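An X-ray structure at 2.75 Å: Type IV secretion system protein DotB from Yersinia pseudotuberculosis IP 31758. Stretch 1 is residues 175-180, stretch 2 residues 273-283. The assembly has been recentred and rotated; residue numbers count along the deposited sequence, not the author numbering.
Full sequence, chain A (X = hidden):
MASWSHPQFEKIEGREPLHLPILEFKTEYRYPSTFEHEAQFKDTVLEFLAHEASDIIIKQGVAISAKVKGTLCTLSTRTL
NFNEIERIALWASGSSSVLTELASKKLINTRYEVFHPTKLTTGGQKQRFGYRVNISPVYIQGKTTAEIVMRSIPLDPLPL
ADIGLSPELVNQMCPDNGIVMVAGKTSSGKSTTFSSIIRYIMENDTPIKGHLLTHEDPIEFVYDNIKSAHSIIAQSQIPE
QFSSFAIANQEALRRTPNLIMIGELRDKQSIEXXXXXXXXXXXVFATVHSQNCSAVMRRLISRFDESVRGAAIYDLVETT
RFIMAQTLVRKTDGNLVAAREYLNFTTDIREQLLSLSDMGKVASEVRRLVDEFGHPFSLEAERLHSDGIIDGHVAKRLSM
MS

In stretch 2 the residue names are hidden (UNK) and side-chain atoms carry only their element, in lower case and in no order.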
ATOM      1  N   PRO A 175     -18.203  34.286 -25.441  1.00 72.03           N
ATOM      2  CA  PRO A 175     -19.298  34.427 -24.468  1.00 71.13           C
ATOM      3  C   PRO A 175     -18.747  34.862 -23.120  1.00 74.53           C
ATOM      4  O   PRO A 175     -17.653  34.485 -22.716  1.00 81.32           O
ATOM      5  CB  PRO A 175     -19.897  33.012 -24.395  1.00 71.73           C
ATOM      6  CG  PRO A 175     -18.762  32.113 -24.817  1.00 72.52           C
ATOM      7  CD  PRO A 175     -17.973  32.881 -25.833  1.00 74.31           C
ATOM      8  N   ASP A 176     -19.528  35.642 -22.386  1.00 76.79           N
ATOM      9  CA  ASP A 176     -19.255  35.920 -20.988  1.00 75.38           C
ATOM     10  C   ASP A 176     -19.563  34.732 -20.097  1.00 70.79           C
ATOM     11  O   ASP A 176     -19.517  34.889 -18.858  1.00 71.68           O
ATOM     12  CB  ASP A 176     -20.038  37.167 -20.541  1.00 80.02           C
ATOM     13  CG  ASP A 176     -21.528  36.944 -20.598  1.00 88.79           C
ATOM     14  OD1 ASP A 176     -21.997  35.801 -20.922  1.00 92.74           O
ATOM     15  OD2 ASP A 176     -22.254  37.920 -20.247  1.00 91.37           O
ATOM     16  N   ASN A 177     -19.886  33.572 -20.616  1.00 68.58           N
ATOM     17  CA  ASN A 177     -20.302  32.428 -19.820  1.00 68.14           C
ATOM     18  C   ASN A 177     -20.042  31.152 -20.592  1.00 63.46           C
ATOM     19  O   ASN A 177     -19.938  31.162 -21.828  1.00 66.11           O
ATOM     20  CB  ASN A 177     -21.793  32.512 -19.424  1.00 71.79           C
ATOM     21  CG  ASN A 177     -22.703  32.570 -20.638  1.00 74.55           C
ATOM     22  OD1 ASN A 177     -22.790  31.628 -21.419  1.00 73.23           O
ATOM     23  ND2 ASN A 177     -23.368  33.731 -20.835  1.00 81.83           N
ATOM     24  N   GLY A 178     -19.892  30.059 -19.866  1.00 62.20           N
ATOM     25  CA  GLY A 178     -19.796  28.751 -20.470  1.00 62.89           C
ATOM     26  C   GLY A 178     -18.412  28.424 -20.992  1.00 60.64           C
ATOM     27  O   GLY A 178     -17.431  29.109 -20.720  1.00 58.26           O
ATOM     28  N   ILE A 179     -18.356  27.372 -21.789  1.00 62.13           N
ATOM     29  CA  ILE A 179     -17.111  26.756 -22.209  1.00 63.45           C
ATOM     30  C   ILE A 179     -16.995  26.919 -23.729  1.00 65.34           C
ATOM     31  O   ILE A 179     -17.872  26.487 -24.477  1.00 70.28           O
ATOM     32  CB  ILE A 179     -17.064  25.271 -21.837  1.00 64.29           C
ATOM     33  CG1 ILE A 179     -17.191  25.103 -20.315  1.00 66.68           C
ATOM     34  CG2 ILE A 179     -15.768  24.640 -22.300  1.00 62.18           C
ATOM     35  CD1 ILE A 179     -17.321  23.649 -19.873  1.00 65.91           C
ATOM     36  N   VAL A 180     -15.909  27.561 -24.169  1.00 61.93           N
ATOM     37  CA  VAL A 180     -15.498  27.543 -25.560  1.00 60.05           C
ATOM     38  C   VAL A 180     -14.378  26.514 -25.707  1.00 59.65           C
ATOM     39  O   VAL A 180     -13.372  26.576 -24.995  1.00 58.02           O
ATOM     40  CB  VAL A 180     -15.015  28.932 -26.002  1.00 59.87           C
ATOM     41  CG1 VAL A 180     -14.639  28.928 -27.485  1.00 60.13           C
ATOM     42  CG2 VAL A 180     -16.090  29.976 -25.731  1.00 61.03           C
ATOM     43  N   UNK A 273     -14.257  19.950 -13.524  1.00 63.99           N
ATOM     44  CA  UNK A 273     -13.708  21.233 -13.058  1.00 61.17           C
ATOM     45  C   UNK A 273     -14.009  22.332 -14.040  1.00 57.70           C
ATOM     46  O   UNK A 273     -14.278  23.469 -13.656  1.00 58.15           O
ATOM     47  c   UNK A 273     -12.207  21.102 -12.779  1.00 60.11           C
ATOM     48  o   UNK A 273     -11.734  22.324 -12.234  1.00 72.02           O
ATOM     49  N   UNK A 274     -13.934  22.061 -15.332  1.00 55.31           N
ATOM     50  CA  UNK A 274     -14.445  23.008 -16.335  1.00 53.89           C
ATOM     51  C   UNK A 274     -15.899  23.356 -16.057  1.00 57.36           C
ATOM     52  O   UNK A 274     -16.294  24.508 -16.141  1.00 63.74           O
ATOM     53  c   UNK A 274     -14.269  22.423 -17.733  1.00 55.06           C
ATOM     54  N   UNK A 275     -16.721  22.349 -15.757  1.00 60.27           N
ATOM     55  CA  UNK A 275     -18.118  22.623 -15.430  1.00 59.36           C
ATOM     56  C   UNK A 275     -18.239  23.562 -14.250  1.00 56.12           C
ATOM     57  O   UNK A 275     -19.025  24.508 -14.271  1.00 58.12           O
ATOM     58  c   UNK A 275     -19.463  19.181 -16.348  1.00 61.04           C
ATOM     59  c   UNK A 275     -19.203  21.167 -17.663  1.00 63.28           C
ATOM     60  c   UNK A 275     -19.755  18.459 -17.517  1.00 63.33           C
ATOM     61  c   UNK A 275     -18.858  21.294 -15.176  1.00 63.38           C
ATOM     62  c   UNK A 275     -19.760  19.093 -18.733  1.00 63.61           C
ATOM     63  c   UNK A 275     -19.490  20.458 -18.815  1.00 63.92           C
ATOM     64  c   UNK A 275     -19.178  20.528 -16.411  1.00 62.12           C
ATOM     65  N   UNK A 276     -17.506  23.296 -13.177  1.00 54.56           N
ATOM     66  CA  UNK A 276     -17.554  24.134 -11.978  1.00 55.54           C
ATOM     67  C   UNK A 276     -17.121  25.567 -12.301  1.00 58.63           C
ATOM     68  O   UNK A 276     -17.793  26.525 -11.930  1.00 65.19           O
ATOM     69  c   UNK A 276     -16.717  23.540 -10.857  1.00 53.18           C
ATOM     70  o   UNK A 276     -15.846  24.318  -7.357  1.00 55.27           O
ATOM     71  c   UNK A 276     -15.803  23.787  -8.492  1.00 55.94           C
ATOM     72  c   UNK A 276     -16.607  24.407  -9.624  1.00 53.88           C
ATOM     73  o   UNK A 276     -15.045  22.804  -8.683  1.00 56.97           O
ATOM     74  N   UNK A 277     -15.993  25.719 -12.977  1.00 60.49           N
ATOM     75  CA  UNK A 277     -15.506  27.039 -13.360  1.00 60.24           C
ATOM     76  C   UNK A 277     -16.549  27.788 -14.189  1.00 62.43           C
ATOM     77  O   UNK A 277     -16.887  28.942 -13.891  1.00 63.69           O
ATOM     78  c   UNK A 277     -14.195  26.933 -14.128  1.00 60.20           C
ATOM     79  N   UNK A 278     -17.090  27.147 -15.206  1.00 62.46           N
ATOM     80  CA  UNK A 278     -18.124  27.771 -16.021  1.00 64.10           C
ATOM     81  C   UNK A 278     -19.338  28.170 -15.199  1.00 64.17           C
ATOM     82  O   UNK A 278     -19.905  29.245 -15.401  1.00 69.80           O
ATOM     83  c   UNK A 278     -18.520  26.856 -17.178  1.00 66.72           C
ATOM     84  N   UNK A 279     -19.712  27.330 -14.250  1.00 67.86           N
ATOM     85  CA  UNK A 279     -20.942  27.527 -13.472  1.00 68.39           C
ATOM     86  C   UNK A 279     -20.788  28.489 -12.334  1.00 67.03           C
ATOM     87  O   UNK A 279     -21.794  28.941 -11.793  1.00 70.99           O
ATOM     88  c   UNK A 279     -21.491  26.180 -12.984  1.00 69.94           C
ATOM     89  o   UNK A 279     -22.850  26.020 -14.963  1.00 80.21           O
ATOM     90  c   UNK A 279     -22.251  25.430 -14.085  1.00 74.47           C
ATOM     91  n   UNK A 279     -22.223  24.132 -14.048  1.00 74.73           N
ATOM     92  N   UNK A 280     -19.566  28.822 -11.949  1.00 65.75           N
ATOM     93  CA  UNK A 280     -19.299  30.018 -11.135  1.00 65.34           C
ATOM     94  C   UNK A 280     -19.383  31.322 -11.945  1.00 64.34           C
ATOM     95  O   UNK A 280     -19.529  32.373 -11.370  1.00 65.90           O
ATOM     96  o   UNK A 280     -16.917  30.126 -11.362  1.00 60.86           O
ATOM     97  c   UNK A 280     -17.835  28.576  -9.730  1.00 64.75           C
ATOM     98  c   UNK A 280     -17.976  29.931 -10.424  1.00 64.42           C
ATOM     99  N   UNK A 281     -19.298  31.227 -13.262  1.00 65.23           N
ATOM    100  CA  UNK A 281     -19.947  32.180 -14.129  1.00 67.06           C
ATOM    101  C   UNK A 281     -19.000  33.043 -14.925  1.00 68.48           C
ATOM    102  O   UNK A 281     -19.208  34.263 -15.077  1.00 71.23           O
ATOM    103  N   UNK A 282     -17.935  32.436 -15.430  1.00 66.60           N
ATOM    104  CA  UNK A 282     -16.885  33.157 -16.149  1.00 67.97           C
ATOM    105  C   UNK A 282     -16.381  32.261 -17.256  1.00 66.67           C
ATOM    106  O   UNK A 282     -16.219  31.054 -17.041  1.00 70.17           O
ATOM    107  c   UNK A 282     -15.737  33.525 -15.207  1.00 69.17           C
ATOM    108  n   UNK A 282     -15.329  31.818 -13.383  1.00 73.32           N
ATOM    109  c   UNK A 282     -15.032  32.336 -14.630  1.00 71.53           C
ATOM    110  c   UNK A 282     -14.543  30.789 -13.147  1.00 73.75           C
ATOM    111  c   UNK A 282     -14.021  31.583 -15.116  1.00 70.93           C
ATOM    112  n   UNK A 282     -13.746  30.628 -14.185  1.00 72.52           N
ATOM    113  N   UNK A 283     -16.088  32.813 -18.432  1.00 65.17           N
ATOM    114  CA  UNK A 283     -15.726  31.979 -19.573  1.00 62.00           C
ATOM    115  C   UNK A 283     -14.621  30.969 -19.219  1.00 59.75           C
ATOM    116  O   UNK A 283     -13.671  31.278 -18.504  1.00 56.13           O
ATOM    117  c   UNK A 283     -15.232  32.988 -20.610  1.00 65.64           C
ATOM    118  c   UNK A 283     -16.024  34.241 -18.772  1.00 68.08           C
ATOM    119  c   UNK A 283     -15.893  34.260 -20.246  1.00 68.78           C
TER

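Position 273 carries one carbon and then one oxygen, the pattern of serine; Ser 273 lies beyond reach of stretch 1, and its backbone O accepts the helical bond from N of 277. Position 274 has a single side-chain carbon, 3.9 Å from Ile 179 CD1, and is therefore Ala 274.

At 275 one carbon leads into a six-membered ring of carbon with no oxygen attached, so the residue is Phe 275. Its CA-to-CB bond points away from stretch 1, yet the ring returns far enough for CD1 to lie 3.8 Å from Ile 179 CD1, an oblique approach.

Position 276 shows a chain of three carbons, the third carrying two oxygens: a carboxylate one methylene longer than aspartate, hence Glu 276. It faces out of reach, and OE1 is hydrogen-bonded elsewhere in the structure. One carbon at 277, touching nothing on stretch 1, gives Ala 277.

Position 278 also has one carbon, but here it points toward stretch 1. That methyl sits 3.8 Å from Ile 179 CG1 and 4.0 Å from Gly 178 CA, and it defines Ala 278. The CA atoms of Gly 178 and Ala 278 are 4.9 Å apart; the positive phi of Gly 178, 81°, by itself favours glycine there.

At 279 two carbons end in one oxygen and one nitrogen, an amide: Asn 279, exposed and not in contact. Position 280 branches at its first carbon into an oxygen and a carbon, which is Thr 280; its OG1 donates a hydrogen bond to Ala 277 O at 2.8 Å, tying the side chain back to the preceding turn.

Position 281 has no side-chain atoms and a phi of 113°. A CB would jam against the carbonyl O of Thr 280, so Gly 281 suits this departure from helical geometry.

Position 282 bears one carbon and a five-membered ring of three carbons and two nitrogens, the imidazole of His 282, whose CA-to-CB bond points away from stretch 1. At 283 three carbons close a ring onto the backbone N: Pro 283. Its CG lies 3.0 Å from Pro 175 O, its CD 3.6 Å from Asp 176 O, and its CA makes a CA-H...O contact of 3.5 Å with Gly 178 O.

The contact works without a hydrogen bond between the stretches. Ile 179 lays CG1 against Ala 278 CB and CD1 against Ala 274 CB and Phe 275 CD1, an apolar patch along the helix, while Pro 283, after the glycine exit, packs against the carbonyls of the loop.

Stretch 2 273-283: SAFEAANTGHP
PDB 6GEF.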